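Local atomic coordinates of folylpolyglutamate synthase/dihydrofolate synthase (Thermotoga maritima, PDB entry 1O5Z), a protein that probably adds L-glutamate to dihydropteroate and to tetrahydrofolate polyglutamates, using ATP to make dihydrofolate and longer folate tails. Residues M13-V18 with L89-E94; E17-L22 with N437-L442; D321-P326 with R362-I367. One frame throughout, in Å; residues are numbered along the deposited sequence.

Interaction 1: residues M13-V18 with L89-E94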
loop_
_atom_site.group_PDB
_atom_site.type_symbol
_atom_site.label_atom_id
_atom_site.label_comp_id
_atom_site.label_asym_id
_atom_site.label_seq_id
_atom_site.Cartn_x
_atom_site.Cartn_y
_atom_site.Cartn_z
ATOM N N MET A 13 -5.602 17.592 19.367
ATOM C CA MET A 13 -6.850 18.129 18.843
ATOM C C MET A 13 -6.616 18.938 17.602
ATOM O O MET A 13 -7.475 19.018 16.724
ATOM C CB MET A 13 -7.522 19.026 19.864
ATOM C CG MET A 13 -9.061 19.079 19.712
ATOM S SD MET A 13 -10.057 17.737 20.505
ATOM C CE MET A 13 -10.602 16.692 19.134
ATOM N N ALA A 14 -5.446 19.559 17.524
ATOM C CA ALA A 14 -5.064 20.324 16.343
ATOM C C ALA A 14 -4.841 19.374 15.173
ATOM O O ALA A 14 -5.303 19.605 14.071
ATOM C CB ALA A 14 -3.806 21.130 16.647
ATOM N N TYR A 15 -4.148 18.286 15.445
ATOM C CA TYR A 15 -4.029 17.172 14.494
ATOM C C TYR A 15 -5.380 16.668 13.950
ATOM O O TYR A 15 -5.576 16.584 12.758
ATOM C CB TYR A 15 -3.254 16.034 15.118
ATOM C CG TYR A 15 -3.257 14.770 14.267
ATOM C CD1 TYR A 15 -2.431 14.640 13.165
ATOM C CD2 TYR A 15 -4.086 13.687 14.593
ATOM C CE1 TYR A 15 -2.418 13.452 12.396
ATOM C CE2 TYR A 15 -4.087 12.516 13.821
ATOM C CZ TYR A 15 -3.256 12.418 12.725
ATOM O OH TYR A 15 -3.278 11.263 11.990
ATOM N N LEU A 16 -6.323 16.325 14.813
ATOM C CA LEU A 16 -7.663 15.939 14.332
ATOM C C LEU A 16 -8.309 17.010 13.444
ATOM O O LEU A 16 -8.898 16.700 12.394
ATOM C CB LEU A 16 -8.565 15.608 15.488
ATOM C CG LEU A 16 -8.180 14.373 16.287
ATOM C CD1 LEU A 16 -9.314 14.143 17.305
ATOM C CD2 LEU A 16 -7.935 13.122 15.434
ATOM N N GLU A 17 -8.137 18.263 13.837
ATOM C CA GLU A 17 -8.667 19.415 13.081
ATOM C C GLU A 17 -7.979 19.566 11.717
ATOM O O GLU A 17 -8.606 19.933 10.721
ATOM C CB GLU A 17 -8.484 20.689 13.940
ATOM C CG GLU A 17 -9.636 21.687 13.995
ATOM C CD GLU A 17 -11.013 21.075 14.267
ATOM O OE1 GLU A 17 -11.464 20.983 15.467
ATOM O OE2 GLU A 17 -11.671 20.736 13.244
ATOM N N VAL A 18 -6.687 19.260 11.654
ATOM C CA VAL A 18 -6.022 19.137 10.355
ATOM C C VAL A 18 -6.713 18.088 9.502
ATOM O O VAL A 18 -6.899 18.292 8.304
ATOM C CB VAL A 18 -4.538 18.705 10.457
ATOM C CG1 VAL A 18 -4.019 18.332 9.100
ATOM C CG2 VAL A 18 -3.703 19.808 11.026
ATOM N N LEU A 89 -4.449 2.415 6.354
ATOM C CA LEU A 89 -5.267 1.366 6.929
ATOM C C LEU A 89 -5.880 1.771 8.280
ATOM O O LEU A 89 -7.097 1.733 8.465
ATOM C CB LEU A 89 -4.392 0.110 7.067
ATOM C CG LEU A 89 -5.188 -1.155 7.271
ATOM C CD1 LEU A 89 -6.036 -1.448 6.037
ATOM C CD2 LEU A 89 -4.264 -2.302 7.625
ATOM N N SER A 90 -5.026 2.185 9.213
ATOM C CA SER A 90 -5.444 2.461 10.590
ATOM C C SER A 90 -5.250 3.918 10.964
ATOM O O SER A 90 -6.114 4.502 11.602
ATOM C CB SER A 90 -4.678 1.591 11.565
ATOM O OG SER A 90 -4.890 0.226 11.326
ATOM N N THR A 91 -4.131 4.517 10.567
ATOM C CA THR A 91 -3.919 5.908 10.843
ATOM C C THR A 91 -3.375 6.605 9.645
ATOM O O THR A 91 -2.558 6.084 8.922
ATOM C CB THR A 91 -2.982 6.147 12.041
ATOM O OG1 THR A 91 -2.686 7.550 12.091
ATOM C CG2 THR A 91 -1.623 5.479 11.831
ATOM N N PHE A 92 -3.853 7.822 9.451
ATOM C CA PHE A 92 -3.373 8.717 8.424
ATOM C C PHE A 92 -1.852 8.810 8.387
ATOM O O PHE A 92 -1.259 8.990 7.331
ATOM C CB PHE A 92 -3.998 10.089 8.668
ATOM C CG PHE A 92 -3.452 11.146 7.810
ATOM C CD1 PHE A 92 -4.067 11.458 6.589
ATOM C CD2 PHE A 92 -2.322 11.836 8.202
ATOM C CE1 PHE A 92 -3.558 12.481 5.762
ATOM C CE2 PHE A 92 -1.798 12.836 7.410
ATOM C CZ PHE A 92 -2.425 13.171 6.178
ATOM N N ARG A 93 -1.224 8.680 9.543
ATOM C CA ARG A 93 0.215 8.845 9.644
ATOM C C ARG A 93 1.088 7.726 8.968
ATOM O O ARG A 93 2.312 7.924 8.728
ATOM C CB ARG A 93 0.562 9.105 11.108
ATOM C CG ARG A 93 -0.085 10.396 11.607
ATOM C CD ARG A 93 -0.402 10.381 13.084
ATOM N NE ARG A 93 0.767 9.769 13.667
ATOM C CZ ARG A 93 0.836 8.637 14.295
ATOM N NH1 ARG A 93 -0.243 7.982 14.658
ATOM N NH2 ARG A 93 2.037 8.216 14.631
ATOM N N GLU A 94 0.465 6.588 8.635
ATOM C CA GLU A 94 1.097 5.592 7.748
ATOM C C GLU A 94 1.574 6.155 6.392
ATOM O O GLU A 94 2.459 5.585 5.716
ATOM C CB GLU A 94 0.078 4.477 7.418
ATOM C CG GLU A 94 -0.300 3.576 8.563
ATOM C CD GLU A 94 -1.564 2.781 8.290
ATOM O OE1 GLU A 94 -1.858 2.486 7.106
ATOM O OE2 GLU A 94 -2.281 2.468 9.266
#

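Interaction 2: residues E17-L22 with N437-L442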
loop_
_atom_site.group_PDB
_atom_site.type_symbol
_atom_site.label_atom_id
_atom_site.label_comp_id
_atom_site.label_asym_id
_atom_site.label_seq_id
_atom_site.Cartn_x
_atom_site.Cartn_y
_atom_site.Cartn_z
ATOM N N GLU A 17 -8.137 18.263 13.837
ATOM C CA GLU A 17 -8.667 19.415 13.081
ATOM C C GLU A 17 -7.979 19.566 11.717
ATOM O O GLU A 17 -8.606 19.933 10.721
ATOM C CB GLU A 17 -8.484 20.689 13.940
ATOM C CG GLU A 17 -9.636 21.687 13.995
ATOM C CD GLU A 17 -11.013 21.075 14.267
ATOM O OE1 GLU A 17 -11.464 20.983 15.467
ATOM O OE2 GLU A 17 -11.671 20.736 13.244
ATOM N N VAL A 18 -6.687 19.260 11.654
ATOM C CA VAL A 18 -6.022 19.137 10.355
ATOM C C VAL A 18 -6.713 18.088 9.502
ATOM O O VAL A 18 -6.899 18.292 8.304
ATOM C CB VAL A 18 -4.538 18.705 10.457
ATOM C CG1 VAL A 18 -4.019 18.332 9.100
ATOM C CG2 VAL A 18 -3.703 19.808 11.026
ATOM N N LEU A 19 -7.033 16.938 10.094
ATOM C CA LEU A 19 -7.651 15.837 9.321
ATOM C C LEU A 19 -9.064 16.206 8.899
ATOM O O LEU A 19 -9.486 15.873 7.818
ATOM C CB LEU A 19 -7.651 14.515 10.092
ATOM C CG LEU A 19 -6.326 13.873 10.464
ATOM C CD1 LEU A 19 -6.585 12.518 11.129
ATOM C CD2 LEU A 19 -5.447 13.760 9.271
ATOM N N ARG A 20 -9.785 16.928 9.744
ATOM C CA ARG A 20 -11.062 17.477 9.291
ATOM C C ARG A 20 -10.915 18.374 8.046
ATOM O O ARG A 20 -11.705 18.254 7.124
ATOM C CB ARG A 20 -11.771 18.185 10.426
ATOM C CG ARG A 20 -12.119 17.206 11.538
ATOM C CD ARG A 20 -13.085 17.750 12.548
ATOM N NE ARG A 20 -13.168 16.908 13.744
ATOM C CZ ARG A 20 -12.448 17.072 14.850
ATOM N NH1 ARG A 20 -11.577 18.052 14.956
ATOM N NH2 ARG A 20 -12.610 16.248 15.882
ATOM N N TYR A 21 -9.910 19.251 8.019
ATOM C CA TYR A 21 -9.669 20.119 6.861
ATOM C C TYR A 21 -9.334 19.216 5.666
ATOM O O TYR A 21 -9.894 19.372 4.595
ATOM C CB TYR A 21 -8.565 21.217 7.117
ATOM C CG TYR A 21 -7.969 21.809 5.818
ATOM C CD1 TYR A 21 -6.977 21.108 5.100
ATOM C CD2 TYR A 21 -8.441 23.030 5.276
ATOM C CE1 TYR A 21 -6.472 21.575 3.890
ATOM C CE2 TYR A 21 -7.919 23.544 4.056
ATOM C CZ TYR A 21 -6.925 22.796 3.358
ATOM O OH TYR A 21 -6.380 23.233 2.132
ATOM N N LEU A 22 -8.432 18.265 5.818
ATOM C CA LEU A 22 -8.134 17.404 4.691
ATOM C C LEU A 22 -9.374 16.626 4.154
ATOM O O LEU A 22 -9.608 16.522 2.934
ATOM C CB LEU A 22 -6.996 16.434 5.061
ATOM C CG LEU A 22 -5.609 17.060 5.245
ATOM C CD1 LEU A 22 -4.613 16.028 5.741
ATOM C CD2 LEU A 22 -5.145 17.638 3.922
ATOM N N ASN A 437 -7.714 4.591 17.916
ATOM C CA ASN A 437 -7.436 5.999 17.879
ATOM C C ASN A 437 -8.698 6.795 17.471
ATOM O O ASN A 437 -9.679 6.257 16.938
ATOM C CB ASN A 437 -6.176 6.277 17.028
ATOM C CG ASN A 437 -6.452 6.421 15.530
ATOM O OD1 ASN A 437 -6.873 7.495 15.122
ATOM N ND2 ASN A 437 -6.062 5.429 14.695
ATOM N N GLU A 438 -8.674 8.073 17.778
ATOM C CA GLU A 438 -9.819 8.944 17.571
ATOM C C GLU A 438 -10.105 9.278 16.108
ATOM O O GLU A 438 -11.135 9.883 15.808
ATOM C CB GLU A 438 -9.578 10.262 18.302
ATOM C CG GLU A 438 -10.539 10.544 19.416
ATOM C CD GLU A 438 -10.088 11.726 20.233
ATOM O OE1 GLU A 438 -8.979 11.621 20.814
ATOM O OE2 GLU A 438 -10.814 12.756 20.269
ATOM N N GLU A 439 -9.159 8.995 15.221
ATOM C CA GLU A 439 -9.357 9.143 13.765
ATOM C C GLU A 439 -10.560 8.324 13.293
ATOM O O GLU A 439 -11.287 8.740 12.371
ATOM C CB GLU A 439 -8.128 8.677 12.973
ATOM C CG GLU A 439 -6.882 9.531 13.125
ATOM C CD GLU A 439 -5.707 9.032 12.260
ATOM O OE1 GLU A 439 -4.539 9.125 12.725
ATOM O OE2 GLU A 439 -5.944 8.591 11.112
ATOM N N TRP A 440 -10.766 7.170 13.928
ATOM C CA TRP A 440 -11.959 6.383 13.689
ATOM C C TRP A 440 -13.256 7.130 14.008
ATOM O O TRP A 440 -14.279 6.835 13.397
ATOM C CB TRP A 440 -11.889 5.087 14.439
ATOM C CG TRP A 440 -10.803 4.273 13.938
ATOM C CD1 TRP A 440 -9.540 4.245 14.417
ATOM C CD2 TRP A 440 -10.833 3.400 12.813
ATOM N NE1 TRP A 440 -8.769 3.391 13.672
ATOM C CE2 TRP A 440 -9.530 2.855 12.674
ATOM C CE3 TRP A 440 -11.822 3.012 11.903
ATOM C CZ2 TRP A 440 -9.179 1.954 11.669
ATOM C CZ3 TRP A 440 -11.473 2.095 10.890
ATOM C CH2 TRP A 440 -10.152 1.582 10.788
ATOM N N LYS A 441 -13.226 8.113 14.905
ATOM C CA LYS A 441 -14.422 8.934 15.171
ATOM C C LYS A 441 -14.656 10.066 14.134
ATOM O O LYS A 441 -15.773 10.547 13.987
ATOM C CB LYS A 441 -14.368 9.529 16.587
ATOM C CG LYS A 441 -14.459 8.512 17.724
ATOM C CD LYS A 441 -15.927 8.119 18.040
ATOM C CE LYS A 441 -16.277 8.249 19.548
ATOM N NZ LYS A 441 -17.583 8.984 19.794
ATOM N N LEU A 442 -13.595 10.499 13.445
ATOM C CA LEU A 442 -13.659 11.551 12.397
ATOM C C LEU A 442 -14.616 11.200 11.252
ATOM O O LEU A 442 -14.776 10.021 10.925
ATOM C CB LEU A 442 -12.269 11.804 11.779
ATOM C CG LEU A 442 -11.260 12.601 12.595
ATOM C CD1 LEU A 442 -9.867 12.385 12.054
ATOM C CD2 LEU A 442 -11.605 14.051 12.573
ATOM O OXT LEU A 442 -15.213 12.090 10.625
HETATM O O HOH W 1 -15.112 14.902 12.403
#

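Interaction 3: residues D321-P326 with R362-I367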
loop_
_atom_site.group_PDB
_atom_site.type_symbol
_atom_site.label_atom_id
_atom_site.label_comp_id
_atom_site.label_asym_id
_atom_site.label_seq_id
_atom_site.Cartn_x
_atom_site.Cartn_y
_atom_site.Cartn_z
ATOM N N ASP A 321 -6.690 -9.457 6.052
ATOM C CA ASP A 321 -6.671 -9.153 4.662
ATOM C C ASP A 321 -7.842 -8.299 4.305
ATOM O O ASP A 321 -8.993 -8.704 4.501
ATOM C CB ASP A 321 -6.687 -10.433 3.847
ATOM C CG ASP A 321 -6.353 -10.187 2.389
ATOM O OD1 ASP A 321 -5.254 -10.628 1.962
ATOM O OD2 ASP A 321 -7.124 -9.575 1.597
ATOM N N GLY A 322 -7.549 -7.143 3.732
ATOM C CA GLY A 322 -8.568 -6.190 3.386
ATOM C C GLY A 322 -9.403 -6.497 2.158
ATOM O O GLY A 322 -10.168 -5.621 1.751
ATOM N N ALA A 323 -9.220 -7.679 1.529
ATOM C CA ALA A 323 -10.031 -8.132 0.401
ATOM C C ALA A 323 -11.455 -7.626 0.575
ATOM O O ALA A 323 -12.012 -7.769 1.670
ATOM C CB ALA A 323 -10.036 -9.665 0.328
ATOM N N HIS A 324 -11.992 -6.980 -0.461
ATOM C CA HIS A 324 -13.371 -6.459 -0.479
ATOM C C HIS A 324 -13.971 -6.540 -1.898
ATOM O O HIS A 324 -14.959 -5.861 -2.203
ATOM C CB HIS A 324 -13.414 -5.011 0.033
ATOM C CG HIS A 324 -12.499 -4.100 -0.713
ATOM N ND1 HIS A 324 -11.222 -3.813 -0.276
ATOM C CD2 HIS A 324 -12.628 -3.495 -1.914
ATOM C CE1 HIS A 324 -10.624 -3.030 -1.157
ATOM N NE2 HIS A 324 -11.456 -2.817 -2.157
ATOM N N ASN A 325 -13.357 -7.376 -2.738
ATOM C CA ASN A 325 -13.724 -7.602 -4.135
ATOM C C ASN A 325 -13.900 -9.059 -4.216
ATOM O O ASN A 325 -13.212 -9.793 -3.515
ATOM C CB ASN A 325 -12.530 -7.422 -5.055
ATOM C CG ASN A 325 -12.223 -6.048 -5.317
ATOM O OD1 ASN A 325 -12.930 -5.161 -4.899
ATOM N ND2 ASN A 325 -11.153 -5.826 -6.021
ATOM N N PRO A 326 -14.717 -9.516 -5.136
ATOM C CA PRO A 326 -14.715 -10.931 -5.433
ATOM C C PRO A 326 -13.297 -11.379 -5.829
ATOM O O PRO A 326 -12.818 -12.385 -5.334
ATOM C CB PRO A 326 -15.707 -11.055 -6.586
ATOM C CG PRO A 326 -16.488 -9.766 -6.584
ATOM C CD PRO A 326 -15.683 -8.748 -5.936
ATOM N N ARG A 362 -19.272 -15.909 -1.553
ATOM C CA ARG A 362 -19.213 -17.136 -2.298
ATOM C C ARG A 362 -17.822 -17.680 -2.466
ATOM O O ARG A 362 -17.649 -18.874 -2.663
ATOM C CB ARG A 362 -19.761 -16.875 -3.670
ATOM C CG ARG A 362 -21.255 -16.565 -3.695
ATOM C CD ARG A 362 -21.768 -16.072 -5.040
ATOM N NE ARG A 362 -22.338 -17.145 -5.842
ATOM C CZ ARG A 362 -23.620 -17.493 -5.806
ATOM N NH1 ARG A 362 -24.494 -16.874 -5.011
ATOM N NH2 ARG A 362 -24.056 -18.470 -6.563
ATOM N N LYS A 363 -16.819 -16.812 -2.413
ATOM C CA LYS A 363 -15.418 -17.259 -2.513
ATOM C C LYS A 363 -15.034 -18.132 -1.316
ATOM O O LYS A 363 -14.208 -19.048 -1.426
ATOM C CB LYS A 363 -14.466 -16.054 -2.630
ATOM C CG LYS A 363 -14.732 -15.138 -3.834
ATOM C CD LYS A 363 -14.924 -15.908 -5.150
ATOM C CE LYS A 363 -15.190 -14.948 -6.299
ATOM N NZ LYS A 363 -15.240 -15.614 -7.605
ATOM N N TYR A 364 -15.690 -17.857 -0.191
ATOM C CA TYR A 364 -15.310 -18.413 1.089
ATOM C C TYR A 364 -16.021 -19.676 1.493
ATOM O O TYR A 364 -15.807 -20.168 2.615
ATOM C CB TYR A 364 -15.512 -17.352 2.171
ATOM C CG TYR A 364 -14.630 -16.181 1.953
ATOM C CD1 TYR A 364 -15.135 -14.904 1.991
ATOM C CD2 TYR A 364 -13.283 -16.352 1.658
ATOM C CE1 TYR A 364 -14.346 -13.831 1.766
ATOM C CE2 TYR A 364 -12.473 -15.269 1.430
ATOM C CZ TYR A 364 -13.012 -14.004 1.491
ATOM O OH TYR A 364 -12.211 -12.900 1.286
ATOM N N THR A 365 -16.822 -20.232 0.591
ATOM C CA THR A 365 -17.518 -21.461 0.888
ATOM C C THR A 365 -16.526 -22.614 0.970
ATOM O O THR A 365 -15.547 -22.650 0.241
ATOM C CB THR A 365 -18.692 -21.754 -0.151
ATOM O OG1 THR A 365 -18.199 -21.979 -1.502
ATOM C CG2 THR A 365 -19.635 -20.548 -0.246
ATOM N N GLY A 366 -16.777 -23.558 1.868
ATOM C CA GLY A 366 -15.984 -24.780 1.911
ATOM C C GLY A 366 -14.624 -24.629 2.558
ATOM O O GLY A 366 -13.814 -25.539 2.469
ATOM N N ILE A 367 -14.367 -23.503 3.231
ATOM C CA ILE A 367 -13.030 -23.240 3.801
ATOM C C ILE A 367 -13.021 -23.148 5.307
ATOM O O ILE A 367 -12.084 -23.592 5.953
ATOM C CB ILE A 367 -12.436 -21.927 3.219
ATOM C CG1 ILE A 367 -12.108 -22.105 1.751
ATOM C CG2 ILE A 367 -11.151 -21.519 3.917
ATOM C CD1 ILE A 367 -11.803 -20.812 1.114
HETATM O O HOH W 2 -13.047 -10.458 1.706
#

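Interaction 1: residues M13-V18 with L89-E94
Tyr-15 drives its phenol end into the loop 89-94, where the aliphatic part of Arg-93 lies obliquely across it. The hydroxyl OH is 3.2 Å from Arg-93 CD, and ring carbon CZ is 3.5 Å from the same CD. With CG anti to the backbone N (chi1 172°), the ring stands out from helix 12-23 toward residues 91-93. Arg-93 bends at chi3 (42°), carrying its guanidinium away at 74° to the phenol plane, and NE finds the carbonyl O of Ile-103. Tyr-15 OH also meets Phe-92 CB at 3.6 Å; a large apolar residue fits here because Phe-92 is buried, its side chain resting on Leu-19 and Leu-22 of helix 12-23. The polar need of Tyr-15 OH is met by Glu-439 OE1, while Val-108 and Val-109 of helix 105-122 pack on its side chain. A phenylalanine in its place would probably leave Glu-439 OE1 without one of its partners and the loop less firmly tied to the helix. The loop is stiffened from within: Glu-94 takes the backbone N-H groups of Leu-89, Ser-90 and Thr-91 on its carboxylate, and Arg-93 N donates to Thr-91 OG1 at 3.1 Å, closing an ST turn in the Mur ligase middle domain.

Interaction 2: residues E17-L22 with N437-L442
Glu-439 OE1 is gripped by two hydroxyls, those of Tyr-15 and Thr-91, and OE2 takes the backbone N-H of Phe-92, so both carboxylate oxygens are engaged. Nearer the backbone, the side chain meets helix 12-23, its CG 3.6 Å from Leu-19 CD1. Beyond CG the glutamate is extended, which lets one residue be apolar along its methylenes and polar at its end. Leu-442, the last residue of the chain, forks over the helix and crosses Leu-19 at about a right angle. One branch, CD1, sits 3.4 Å from Leu-19 CD1, tighter than usual for two methyls. The other branch, CD2, meets Arg-20 CG at 3.4 Å and lies over one face of the guanidinium, 3.5 Å from Arg-20 NE. Arginine suits this exposed position because its methylenes pack while its head stays polar. The chain from CG to NE is straight (chi2 and chi3 both -167°), which runs the guanidinium past the leucine to its own partners: NH1 forms a salt bridge with Glu-17 OE1 at 3.0 Å, and at the group's edge NE donates to a water at 3.1 Å. That water in turn gives a weak bond to the terminal carboxylate oxygen Leu-442 OXT, a loose polar link between arginine and chain end. The chain end, which follows helix 421-433, thus rests on helix 12-23 through Glu-439 of the 3-10 turn 438-440 and through Leu-442 beyond it; the same helix packs Val-18 and Tyr-21 on helix 105-122 and Leu-22 on helix 132-146.

Interaction 3: residues D321-P326 with R362-I367
The ring of Tyr-364 meets the loop 321-326 at its hydroxyl end: a water lies in the ring plane at the edge, 2.6 Å from OH, and bonds on to Ala-323 O at 2.9 Å. Beside this bridge the small methyl Ala-323 CB sits 4.0 Å from Tyr-364 OH, a loose contact. Ala-329, Leu-332 and Val-333 of helix 326-339, with Ile-349 of strand 345-349, pack around the tyrosine. The flat ring of His-324 belongs to the loop itself: ND1 donates to Gly-322 O at 2.9 Å, the oxygen lying 18° out of the ring plane. The Asp-Gly-Ala-His-Asn-Pro run lies in the glutamate ligase domain, at the start of a beta-alpha-beta crossover from strand 316-320 through helix 326-339 to strand 345-349. Its bend is an Asx turn, Ala-323 N reaching the anti lone pair of Asp-321 OD2 at 2.8 Å. Pro-326 opens the helix, where a residue lacking an N-H costs no helical bond. Lys-363 folds at chi2 (-47°) to lay its methylenes alongside Pro-326, at the first turn of helix 326-339, CE 3.6 Å from Pro-326 O and 3.9 Å from Pro-326 CB, while NZ makes a long, weak ion pair with Glu-330.

Interactions 1 and 2 are one continuous patch of packing, their centres about 5 Å apart, since both rest on helix 12-23. Glu-439 joins them, its OE1 2.5 Å from Thr-91 OG1 and 2.6 Å from Tyr-15 OH, and Leu-19 CD2 packs 3.6 Å from Phe-92 CG. The N-terminal helix, a middle-domain loop and the C-terminus are thereby fastened together. Interaction 3 lies apart in the glutamate ligase domain, its centre about 30 Å from each of the others; its nearest atoms come within about 6 Å of interaction 1 and 11 Å of interaction 2. As in other Mur-type ligases, ATP probably binds between the middle domain, which supplies the loop of interaction 1, and the glutamate ligase domain.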